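Local coordinates for sensory box/GGDEF domain protein (Colwellia psychrerythraea, PDB 3LYX) that probably senses a signal through this N-terminal PAS domain and passes it to a GGDEF domain of the diguanylate cyclase family, at the interface of chains A and B. Coordinates in Å, arbitrary orientation; residue numbers count along the deposited sequence, not the author numbering. Chains: chain A/B, Sensory box/GGDEF domain protein.

Contact 1: the interface of chains A and B. Residues chain A 20, 99-101, 112, 114; chain B 8, 11-12, 15.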
ATOM      1  N   ILE A  20       6.982  -1.151   0.951  1.00 24.74           N
ATOM      2  CA  ILE A  20       7.082  -0.216   2.074  1.00 26.41           C
ATOM      3  C   ILE A  20       8.338  -0.450   2.907  1.00 26.53           C
ATOM      4  O   ILE A  20       8.577  -1.558   3.387  1.00 25.01           O
ATOM      5  CB  ILE A  20       5.877  -0.352   3.035  1.00 28.33           C
ATOM      6  CG1 ILE A  20       4.557  -0.217   2.260  1.00 29.48           C
ATOM      7  CG2 ILE A  20       5.997   0.680   4.155  1.00 25.75           C
ATOM      8  CD1 ILE A  20       4.304   1.156   1.699  1.00 34.36           C
ATOM      9  N   VAL A  99       8.341   9.932   3.185  1.00 36.48           N
ATOM     10  CA  VAL A  99       7.573  10.836   4.022  1.00 37.66           C
ATOM     11  C   VAL A  99       8.074  10.708   5.453  1.00 37.25           C
ATOM     12  O   VAL A  99       8.295   9.601   5.954  1.00 37.24           O
ATOM     13  CB  VAL A  99       6.060  10.501   3.968  1.00 37.71           C
ATOM     14  CG1 VAL A  99       5.286  11.404   4.911  1.00 40.42           C
ATOM     15  CG2 VAL A  99       5.545  10.679   2.561  1.00 39.65           C
ATOM     16  N   PRO A 100       8.273  11.847   6.131  1.00 37.03           N
ATOM     17  CA  PRO A 100       8.754  11.793   7.510  1.00 37.51           C
ATOM     18  C   PRO A 100       7.679  11.346   8.491  1.00 38.44           C
ATOM     19  O   PRO A 100       6.493  11.611   8.293  1.00 39.75           O
ATOM     20  CB  PRO A 100       9.218  13.226   7.765  1.00 36.60           C
ATOM     21  CG  PRO A 100       8.254  14.028   6.947  1.00 37.33           C
ATOM     22  CD  PRO A 100       8.124  13.238   5.669  1.00 36.58           C
ATOM     23  N   ILE A 101       8.103  10.642   9.533  1.00 39.22           N
ATOM     24  CA  ILE A 101       7.203  10.183  10.577  1.00 40.82           C
ATOM     25  C   ILE A 101       7.533  11.104  11.742  1.00 42.42           C
ATOM     26  O   ILE A 101       8.707  11.338  12.030  1.00 41.27           O
ATOM     27  CB  ILE A 101       7.495   8.724  10.972  1.00 41.63           C
ATOM     28  CG1 ILE A 101       7.288   7.814   9.756  1.00 42.75           C
ATOM     29  CG2 ILE A 101       6.586   8.292  12.125  1.00 42.98           C
ATOM     30  CD1 ILE A 101       7.657   6.363   9.998  1.00 44.06           C
ATOM     31  N   LEU A 112       9.149   7.059   6.237  1.00 31.11           N
ATOM     32  CA  LEU A 112       8.403   6.010   5.568  1.00 30.56           C
ATOM     33  C   LEU A 112       8.722   6.091   4.083  1.00 28.10           C
ATOM     34  O   LEU A 112       8.612   7.157   3.476  1.00 26.73           O
ATOM     35  CB  LEU A 112       6.901   6.229   5.793  1.00 30.79           C
ATOM     36  CG  LEU A 112       5.915   5.325   5.055  1.00 32.16           C
ATOM     37  CD1 LEU A 112       6.044   3.918   5.579  1.00 30.95           C
ATOM     38  CD2 LEU A 112       4.500   5.842   5.249  1.00 30.65           C
ATOM     39  N   ILE A 114       7.962   4.509   0.213  1.00 25.47           N
ATOM     40  CA  ILE A 114       7.022   3.757  -0.621  1.00 24.37           C
ATOM     41  C   ILE A 114       7.690   3.633  -1.978  1.00 24.07           C
ATOM     42  O   ILE A 114       8.108   4.639  -2.559  1.00 24.67           O
ATOM     43  CB  ILE A 114       5.666   4.492  -0.784  1.00 26.12           C
ATOM     44  CG1 ILE A 114       5.020   4.710   0.586  1.00 29.91           C
ATOM     45  CG2 ILE A 114       4.740   3.689  -1.682  1.00 28.43           C
ATOM     46  CD1 ILE A 114       5.673   5.822   1.416  1.00 33.20           C
TER
ATOM     47  N   GLN B   8       2.987   3.161  12.426  1.00 39.55           N
ATOM     48  CA  GLN B   8       3.809   3.294  11.231  1.00 39.31           C
ATOM     49  C   GLN B   8       3.277   2.501  10.055  1.00 37.35           C
ATOM     50  O   GLN B   8       3.403   2.931   8.905  1.00 37.28           O
ATOM     51  CB  GLN B   8       5.256   2.888  11.519  1.00 40.49           C
ATOM     52  CG  GLN B   8       5.446   1.473  12.019  1.00 41.70           C
ATOM     53  CD  GLN B   8       6.886   1.204  12.429  1.00 43.80           C
ATOM     54  OE1 GLN B   8       7.514   2.027  13.099  1.00 44.04           O
ATOM     55  NE2 GLN B   8       7.410   0.048  12.038  1.00 41.74           N
ATOM     56  N   LYS B  11       0.320   4.311   8.733  1.00 35.12           N
ATOM     57  CA  LYS B  11       0.798   5.520   8.069  1.00 36.66           C
ATOM     58  C   LYS B  11       0.894   5.345   6.552  1.00 35.93           C
ATOM     59  O   LYS B  11       0.527   6.243   5.794  1.00 35.65           O
ATOM     60  CB  LYS B  11       2.170   5.902   8.636  1.00 38.83           C
ATOM     61  CG  LYS B  11       2.888   7.035   7.917  1.00 41.27           C
ATOM     62  CD  LYS B  11       2.320   8.394   8.274  1.00 40.16           C
ATOM     63  CE  LYS B  11       3.265   9.497   7.807  1.00 40.62           C
ATOM     64  NZ  LYS B  11       2.867  10.840   8.305  1.00 39.84           N
ATOM     65  N   ALA B  12       1.385   4.190   6.106  1.00 35.05           N
ATOM     66  CA  ALA B  12       1.530   3.929   4.674  1.00 33.57           C
ATOM     67  C   ALA B  12       0.193   3.975   3.932  1.00 32.07           C
ATOM     68  O   ALA B  12       0.146   4.235   2.722  1.00 29.04           O
ATOM     69  CB  ALA B  12       2.200   2.575   4.454  1.00 33.48           C
ATOM     70  N   TYR B  15      -0.426   6.693   1.542  1.00 28.93           N
ATOM     71  CA  TYR B  15       0.725   6.992   0.693  1.00 30.87           C
ATOM     72  C   TYR B  15       0.985   5.967  -0.405  1.00 30.93           C
ATOM     73  O   TYR B  15       1.679   6.261  -1.368  1.00 29.75           O
ATOM     74  CB  TYR B  15       1.975   7.170   1.553  1.00 31.78           C
ATOM     75  CG  TYR B  15       1.906   8.415   2.399  1.00 31.92           C
ATOM     76  CD1 TYR B  15       1.991   9.676   1.815  1.00 32.91           C
ATOM     77  CD2 TYR B  15       1.732   8.336   3.776  1.00 32.98           C
ATOM     78  CE1 TYR B  15       1.907  10.829   2.579  1.00 35.16           C
ATOM     79  CE2 TYR B  15       1.645   9.484   4.550  1.00 36.13           C
ATOM     80  CZ  TYR B  15       1.736  10.729   3.943  1.00 36.26           C
ATOM     81  OH  TYR B  15       1.686  11.875   4.701  1.00 38.00           O
TER
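A:Leu112 and B:Lys11 each bury 53 Å² where the N-terminal helix of chain B lies over the sheet of chain A. The CD2 methyl of A:Leu112 presses on the aliphatic stem of B:Lys11, 3.3 Å from CG, a close fit for two carbons, and the two side chains cross obliquely. CD2 of A:Leu112 also lies 3.6 Å from CA of B:Ala12, where the small side chain probably lets the backbone come near. B:Lys11 has CG anti to its backbone N (chi1 172°) and a bend at chi2, which carry the chain past A:Leu112 so that CE comes 4.0 Å from CG1 of A:Val99. B:Tyr15 and A:Val99 meet tip to tip: CG2 of the valine stands over one face of the phenol ring, 3.9 Å from its centroid and shifted toward the rim, while CG1 sits 3.6 Å from the hydroxyl OH. At the root of the ring, CB of B:Tyr15 rests 3.9 Å from CD1 of A:Ile114, the side chains at about a right angle. A:Ile20 closes the patch with CD1 3.7 Å from CB of B:Ala12. In the deposited dimer this largely apolar patch seats the N-terminal segment of one PAS domain on the sheet of the other and may support assembly.

Contact 2: the interface of chains A and B. Residues chain A 22, 30-31, 101, 112; chain B 5, 8-9.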
ATOM      1  N   VAL A  22      10.304   1.118   6.221  1.00 24.70           N
ATOM      2  CA  VAL A  22      10.249   2.038   7.341  1.00 26.43           C
ATOM      3  C   VAL A  22      11.638   2.172   7.967  1.00 29.78           C
ATOM      4  O   VAL A  22      12.285   1.173   8.281  1.00 29.43           O
ATOM      5  CB  VAL A  22       9.249   1.560   8.410  1.00 25.74           C
ATOM      6  CG1 VAL A  22       9.136   2.597   9.497  1.00 22.43           C
ATOM      7  CG2 VAL A  22       7.873   1.303   7.772  1.00 24.39           C
ATOM      8  N   ILE A  30      13.621  -0.372  10.067  1.00 32.91           N
ATOM      9  CA  ILE A  30      12.949  -0.917  11.250  1.00 34.30           C
ATOM     10  C   ILE A  30      11.681  -1.705  10.924  1.00 34.37           C
ATOM     11  O   ILE A  30      11.145  -2.405  11.778  1.00 34.93           O
ATOM     12  CB  ILE A  30      12.597   0.192  12.266  1.00 33.78           C
ATOM     13  CG1 ILE A  30      11.738   1.268  11.599  1.00 35.05           C
ATOM     14  CG2 ILE A  30      13.875   0.791  12.830  1.00 36.54           C
ATOM     15  CD1 ILE A  30      11.207   2.313  12.565  1.00 35.44           C
ATOM     16  N   ASP A  31      11.179  -1.566   9.704  1.00 33.53           N
ATOM     17  CA  ASP A  31      10.005  -2.332   9.291  1.00 33.79           C
ATOM     18  C   ASP A  31      10.117  -2.571   7.793  1.00 32.25           C
ATOM     19  O   ASP A  31      10.697  -1.764   7.059  1.00 31.23           O
ATOM     20  CB  ASP A  31       8.687  -1.631   9.640  1.00 31.58           C
ATOM     21  CG  ASP A  31       7.579  -2.632  10.000  1.00 34.92           C
ATOM     22  OD1 ASP A  31       7.743  -3.835   9.694  1.00 31.88           O
ATOM     23  OD2 ASP A  31       6.549  -2.226  10.581  1.00 33.14           O
ATOM     24  N   ILE A 101       8.103  10.642   9.533  1.00 39.22           N
ATOM     25  CA  ILE A 101       7.203  10.183  10.577  1.00 40.82           C
ATOM     26  C   ILE A 101       7.533  11.104  11.742  1.00 42.42           C
ATOM     27  O   ILE A 101       8.707  11.338  12.030  1.00 41.27           O
ATOM     28  CB  ILE A 101       7.495   8.724  10.972  1.00 41.63           C
ATOM     29  CG1 ILE A 101       7.288   7.814   9.756  1.00 42.75           C
ATOM     30  CG2 ILE A 101       6.586   8.292  12.125  1.00 42.98           C
ATOM     31  CD1 ILE A 101       7.657   6.363   9.998  1.00 44.06           C
ATOM     32  N   LEU A 112       9.149   7.059   6.237  1.00 31.11           N
ATOM     33  CA  LEU A 112       8.403   6.010   5.568  1.00 30.56           C
ATOM     34  C   LEU A 112       8.722   6.091   4.083  1.00 28.10           C
ATOM     35  O   LEU A 112       8.612   7.157   3.476  1.00 26.73           O
ATOM     36  CB  LEU A 112       6.901   6.229   5.793  1.00 30.79           C
ATOM     37  CG  LEU A 112       5.915   5.325   5.055  1.00 32.16           C
ATOM     38  CD1 LEU A 112       6.044   3.918   5.579  1.00 30.95           C
ATOM     39  CD2 LEU A 112       4.500   5.842   5.249  1.00 30.65           C
TER
ATOM     40  N   ILE B   5       4.327   0.134  16.179  1.00 49.46           N
ATOM     41  CA  ILE B   5       4.358  -0.661  14.955  1.00 48.48           C
ATOM     42  C   ILE B   5       3.083  -0.426  14.143  1.00 47.18           C
ATOM     43  O   ILE B   5       3.140  -0.171  12.939  1.00 46.53           O
ATOM     44  CB  ILE B   5       4.465  -2.181  15.261  1.00 49.67           C
ATOM     45  CG1 ILE B   5       5.823  -2.504  15.890  1.00 50.28           C
ATOM     46  CG2 ILE B   5       4.258  -2.989  13.983  1.00 49.73           C
ATOM     47  CD1 ILE B   5       5.937  -2.156  17.366  1.00 52.73           C
ATOM     48  N   GLN B   8       2.987   3.161  12.426  1.00 39.55           N
ATOM     49  CA  GLN B   8       3.809   3.294  11.231  1.00 39.31           C
ATOM     50  C   GLN B   8       3.277   2.501  10.055  1.00 37.35           C
ATOM     51  O   GLN B   8       3.403   2.931   8.905  1.00 37.28           O
ATOM     52  CB  GLN B   8       5.256   2.888  11.519  1.00 40.49           C
ATOM     53  CG  GLN B   8       5.446   1.473  12.019  1.00 41.70           C
ATOM     54  CD  GLN B   8       6.886   1.204  12.429  1.00 43.80           C
ATOM     55  OE1 GLN B   8       7.514   2.027  13.099  1.00 44.04           O
ATOM     56  NE2 GLN B   8       7.410   0.048  12.038  1.00 41.74           N
ATOM     57  N   ARG B   9       2.675   1.349  10.331  1.00 34.63           N
ATOM     58  CA  ARG B   9       2.128   0.533   9.261  1.00 34.34           C
ATOM     59  C   ARG B   9       0.871   1.180   8.698  1.00 34.32           C
ATOM     60  O   ARG B   9       0.638   1.151   7.495  1.00 33.29           O
ATOM     61  CB  ARG B   9       1.836  -0.885   9.766  1.00 35.16           C
ATOM     62  CG  ARG B   9       3.099  -1.659  10.119  1.00 31.95           C
ATOM     63  CD  ARG B   9       2.849  -3.150  10.205  1.00 34.24           C
ATOM     64  NE  ARG B   9       4.106  -3.889  10.212  1.00 31.44           N
ATOM     65  CZ  ARG B   9       4.210  -5.199  10.007  1.00 35.73           C
ATOM     66  NH1 ARG B   9       3.125  -5.933   9.781  1.00 32.69           N
ATOM     67  NH2 ARG B   9       5.405  -5.772  10.006  1.00 34.27           N
TER
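B:Gln8 places CG between its backbone N and carbonyl carbon (chi1 59°), then runs extended beyond CG and delivers its amide to the carboxylate of A:Asp31. B:Arg9, the next residue of the helix, has CG anti to the carbonyl carbon and stays extended from CG to NE, bringing its guanidinium to the same acid. The arginine grips side-on: NE of B:Arg9 bonds OD2 of A:Asp31 at 3.0 Å in a nearly straight hydrogen bond, 174° at the hydrogen, that is also a salt bridge. NH2 of B:Arg9 bonds OD1 of A:Asp31 at 3.1 Å through the syn lone pair of that oxygen. The guanidinium and carboxylate planes are turned 31° apart, and OD2 lies at the guanidinium edge, in plane. NE2 of B:Gln8 adds a bond to OD2 of A:Asp31, 2.8 Å long, on the anti side and from the carboxylate face opposite to NE of B:Arg9. Bonds to both oxygens, from B:Gln8 and B:Arg9, should restrain rotation of the carboxylate, and the arginine would be expected to favour its negative charge. OE1 of B:Gln8 turns to hydrocarbon, 3.7 Å from CD1 of A:Ile30; the amide carbon CD of B:Gln8 is 3.9 Å from CG1 of A:Val22. B:Gln8 alone buries 94 Å² here. The site joins helix 3-11 of chain B to strands 19-24 and 29-32 of the chain A PAS sheet.

Contact 3: the interface of chains A and B. Residues chain A 16-18, 20, 114, 116; chain B 16-18, 20, 114, 116.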
ATOM      1  N   VAL A  16      -0.446  -5.076   0.105  1.00 26.51           N
ATOM      2  CA  VAL A  16      -0.259  -4.151  -1.013  1.00 25.58           C
ATOM      3  C   VAL A  16       0.910  -4.540  -1.912  1.00 25.14           C
ATOM      4  O   VAL A  16       1.837  -5.228  -1.481  1.00 23.99           O
ATOM      5  CB  VAL A  16      -0.035  -2.700  -0.515  1.00 24.87           C
ATOM      6  CG1 VAL A  16      -1.272  -2.213   0.218  1.00 25.89           C
ATOM      7  CG2 VAL A  16       1.187  -2.648   0.404  1.00 25.69           C
ATOM      8  N   PHE A  17       0.851  -4.101  -3.165  1.00 24.03           N
ATOM      9  CA  PHE A  17       1.912  -4.374  -4.129  1.00 27.36           C
ATOM     10  C   PHE A  17       3.078  -3.406  -3.909  1.00 27.38           C
ATOM     11  O   PHE A  17       4.229  -3.739  -4.178  1.00 26.53           O
ATOM     12  CB  PHE A  17       1.374  -4.234  -5.555  1.00 31.57           C
ATOM     13  CG  PHE A  17       2.377  -4.588  -6.630  1.00 36.02           C
ATOM     14  CD1 PHE A  17       3.109  -5.776  -6.563  1.00 37.41           C
ATOM     15  CD2 PHE A  17       2.556  -3.757  -7.730  1.00 36.54           C
ATOM     16  CE1 PHE A  17       3.998  -6.129  -7.577  1.00 37.58           C
ATOM     17  CE2 PHE A  17       3.443  -4.102  -8.751  1.00 37.89           C
ATOM     18  CZ  PHE A  17       4.165  -5.292  -8.672  1.00 37.46           C
ATOM     19  N   ASP A  18       2.777  -2.203  -3.420  1.00 26.37           N
ATOM     20  CA  ASP A  18       3.818  -1.210  -3.157  1.00 28.24           C
ATOM     21  C   ASP A  18       4.805  -1.724  -2.098  1.00 29.35           C
ATOM     22  O   ASP A  18       4.414  -2.369  -1.123  1.00 29.20           O
ATOM     23  CB  ASP A  18       3.188   0.114  -2.686  1.00 28.07           C
ATOM     24  CG  ASP A  18       2.777   1.019  -3.844  1.00 29.67           C
ATOM     25  OD1 ASP A  18       2.734   0.546  -4.997  1.00 33.80           O
ATOM     26  OD2 ASP A  18       2.497   2.210  -3.604  1.00 29.99           O
ATOM     27  N   ILE A  20       6.982  -1.151   0.951  1.00 24.74           N
ATOM     28  CA  ILE A  20       7.082  -0.216   2.074  1.00 26.41           C
ATOM     29  C   ILE A  20       8.338  -0.450   2.907  1.00 26.53           C
ATOM     30  O   ILE A  20       8.577  -1.558   3.387  1.00 25.01           O
ATOM     31  CB  ILE A  20       5.877  -0.352   3.035  1.00 28.33           C
ATOM     32  CG1 ILE A  20       4.557  -0.217   2.260  1.00 29.48           C
ATOM     33  CG2 ILE A  20       5.997   0.680   4.155  1.00 25.75           C
ATOM     34  CD1 ILE A  20       4.304   1.156   1.699  1.00 34.36           C
ATOM     35  N   ILE A 114       7.962   4.509   0.213  1.00 25.47           N
ATOM     36  CA  ILE A 114       7.022   3.757  -0.621  1.00 24.37           C
ATOM     37  C   ILE A 114       7.690   3.633  -1.978  1.00 24.07           C
ATOM     38  O   ILE A 114       8.108   4.639  -2.559  1.00 24.67           O
ATOM     39  CB  ILE A 114       5.666   4.492  -0.784  1.00 26.12           C
ATOM     40  CG1 ILE A 114       5.020   4.710   0.586  1.00 29.91           C
ATOM     41  CG2 ILE A 114       4.740   3.689  -1.682  1.00 28.43           C
ATOM     42  CD1 ILE A 114       5.673   5.822   1.416  1.00 33.20           C
ATOM     43  N   ARG A 116       7.960   1.460  -6.020  1.00 28.33           N
ATOM     44  CA  ARG A 116       7.369   0.633  -7.074  1.00 30.40           C
ATOM     45  C   ARG A 116       8.343   0.477  -8.220  1.00 29.12           C
ATOM     46  O   ARG A 116       9.019   1.424  -8.599  1.00 27.07           O
ATOM     47  CB  ARG A 116       6.098   1.263  -7.636  1.00 32.54           C
ATOM     48  CG  ARG A 116       4.886   1.128  -6.766  1.00 37.28           C
ATOM     49  CD  ARG A 116       3.764   1.960  -7.364  1.00 37.31           C
ATOM     50  NE  ARG A 116       4.184   3.344  -7.500  1.00 38.11           N
ATOM     51  CZ  ARG A 116       4.381   4.169  -6.477  1.00 37.51           C
ATOM     52  NH1 ARG A 116       4.185   3.753  -5.232  1.00 37.17           N
ATOM     53  NH2 ARG A 116       4.785   5.409  -6.700  1.00 37.40           N
TER
ATOM     54  N   VAL B  16       0.428   4.769  -0.270  1.00 29.24           N
ATOM     55  CA  VAL B  16       0.627   3.742  -1.287  1.00 29.43           C
ATOM     56  C   VAL B  16      -0.157   4.051  -2.568  1.00 30.36           C
ATOM     57  O   VAL B  16      -1.127   4.810  -2.549  1.00 29.34           O
ATOM     58  CB  VAL B  16       0.209   2.345  -0.756  1.00 31.18           C
ATOM     59  CG1 VAL B  16       1.078   1.958   0.442  1.00 29.04           C
ATOM     60  CG2 VAL B  16      -1.276   2.353  -0.357  1.00 28.70           C
ATOM     61  N   PHE B  17       0.273   3.469  -3.681  1.00 29.55           N
ATOM     62  CA  PHE B  17      -0.400   3.677  -4.956  1.00 28.06           C
ATOM     63  C   PHE B  17      -1.594   2.731  -5.021  1.00 27.59           C
ATOM     64  O   PHE B  17      -2.546   2.956  -5.766  1.00 25.86           O
ATOM     65  CB  PHE B  17       0.553   3.389  -6.112  1.00 29.94           C
ATOM     66  CG  PHE B  17      -0.085   3.497  -7.470  1.00 31.81           C
ATOM     67  CD1 PHE B  17      -0.666   4.693  -7.892  1.00 32.42           C
ATOM     68  CD2 PHE B  17      -0.092   2.405  -8.337  1.00 33.73           C
ATOM     69  CE1 PHE B  17      -1.246   4.803  -9.165  1.00 31.65           C
ATOM     70  CE2 PHE B  17      -0.667   2.501  -9.609  1.00 35.45           C
ATOM     71  CZ  PHE B  17      -1.247   3.706 -10.024  1.00 32.35           C
ATOM     72  N   ASP B  18      -1.513   1.661  -4.243  1.00 23.82           N
ATOM     73  CA  ASP B  18      -2.577   0.670  -4.157  1.00 24.76           C
ATOM     74  C   ASP B  18      -3.863   1.309  -3.649  1.00 24.06           C
ATOM     75  O   ASP B  18      -3.835   2.110  -2.725  1.00 19.96           O
ATOM     76  CB  ASP B  18      -2.177  -0.429  -3.177  1.00 25.14           C
ATOM     77  CG  ASP B  18      -0.956  -1.194  -3.631  1.00 30.42           C
ATOM     78  OD1 ASP B  18      -1.144  -2.301  -4.183  1.00 29.23           O
ATOM     79  OD2 ASP B  18       0.180  -0.678  -3.440  1.00 28.04           O
ATOM     80  N   ILE B  20      -6.819   0.922  -1.492  1.00 25.64           N
ATOM     81  CA  ILE B  20      -7.299   0.093  -0.396  1.00 26.72           C
ATOM     82  C   ILE B  20      -8.762   0.435  -0.113  1.00 26.77           C
ATOM     83  O   ILE B  20      -9.116   1.607   0.019  1.00 26.35           O
ATOM     84  CB  ILE B  20      -6.502   0.345   0.910  1.00 26.19           C
ATOM     85  CG1 ILE B  20      -4.999   0.139   0.672  1.00 29.63           C
ATOM     86  CG2 ILE B  20      -6.988  -0.597   2.010  1.00 25.10           C
ATOM     87  CD1 ILE B  20      -4.645  -1.249   0.199  1.00 34.14           C
ATOM     88  N   ILE B 114      -7.769  -4.837  -2.012  1.00 25.71           N
ATOM     89  CA  ILE B 114      -6.580  -4.187  -2.582  1.00 27.16           C
ATOM     90  C   ILE B 114      -6.809  -4.169  -4.093  1.00 27.86           C
ATOM     91  O   ILE B 114      -7.110  -5.202  -4.692  1.00 28.58           O
ATOM     92  CB  ILE B 114      -5.268  -4.979  -2.273  1.00 29.64           C
ATOM     93  CG1 ILE B 114      -4.987  -4.984  -0.772  1.00 29.66           C
ATOM     94  CG2 ILE B 114      -4.078  -4.317  -2.989  1.00 26.50           C
ATOM     95  CD1 ILE B 114      -6.044  -5.652   0.052  1.00 36.28           C
ATOM     96  N   ARG B 116      -5.757  -2.457  -8.219  1.00 30.60           N
ATOM     97  CA  ARG B 116      -4.818  -1.791  -9.126  1.00 35.51           C
ATOM     98  C   ARG B 116      -5.347  -1.750 -10.560  1.00 35.88           C
ATOM     99  O   ARG B 116      -5.774  -2.765 -11.111  1.00 36.27           O
ATOM    100  CB  ARG B 116      -3.459  -2.503  -9.135  1.00 37.13           C
ATOM    101  CG  ARG B 116      -2.568  -2.208  -7.934  1.00 42.47           C
ATOM    102  CD  ARG B 116      -1.296  -3.037  -8.007  1.00 44.37           C
ATOM    103  NE  ARG B 116      -1.585  -4.468  -7.965  1.00 46.52           N
ATOM    104  CZ  ARG B 116      -1.920  -5.139  -6.864  1.00 48.46           C
ATOM    105  NH1 ARG B 116      -2.004  -4.514  -5.695  1.00 49.76           N
ATOM    106  NH2 ARG B 116      -2.181  -6.436  -6.932  1.00 48.47           N
TER
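B:Asp18 reaches across to the 16-18 loop of chain A. CB of B:Asp18 lies 3.9 Å from CG1 of A:Val16, and the carboxylate carbon CG of B:Asp18 is 3.6 Å from CB of the same valine. At the tip, OD1 of B:Asp18 accepts from the backbone N of A:Phe17 at 2.9 Å, the donor standing above the carboxylate plane. OD1 also takes NH1 of B:Arg116, a salt bridge within chain B, met nearly along the C-O axis. The second oxygen, OD2 of B:Asp18, accepts from the backbone N of A:Asp18 at 3.0 Å on its syn side. An alanine in place of B:Asp18 would probably leave these two backbone N-H groups without their mates and free the B:Arg116 guanidinium to turn. The twin is similar but not identical: OD2 of A:Asp18 bonds the backbone N of B:Phe17 from one face and NH1 of A:Arg116 from the other. The acids' torsions differ, chi2 being -100° in B:Asp18 and 14° in A:Asp18, and their carboxylate planes stand 79° apart. CB of A:Phe17 lies over one face of the B:Arg116 guanidinium, 3.4 Å from NH1, so the arginine that braces the acid also packs against the partner loop. CG1 of A:Val16 meets CD1 of B:Ile20 at 3.5 Å. These paired loops hold the two PAS domains together in this assembly and, if the dimer is biological, may set their relative orientation.

Contact 1 and contact 2 adjoin, the centres of their C-alpha atoms about 6 Å apart, and share A:Ile101, A:Leu112 and B:Gln8. Together they follow the N-terminal helix of chain B over the chain A sheet, contact 2 supplying polar fixation and contact 1 mainly hydrocarbon. Contact 3 lies about 12 Å from contact 1, with A:Ile20 and A:Ile114 in common, and about 15 Å from contact 2, near the two-fold. Since contacts 1 and 2 recur with chains exchanged, the helices embrace reciprocally around contact 3. Such a dimer could carry signals toward GGDEF domains, though the structure alone does not show this.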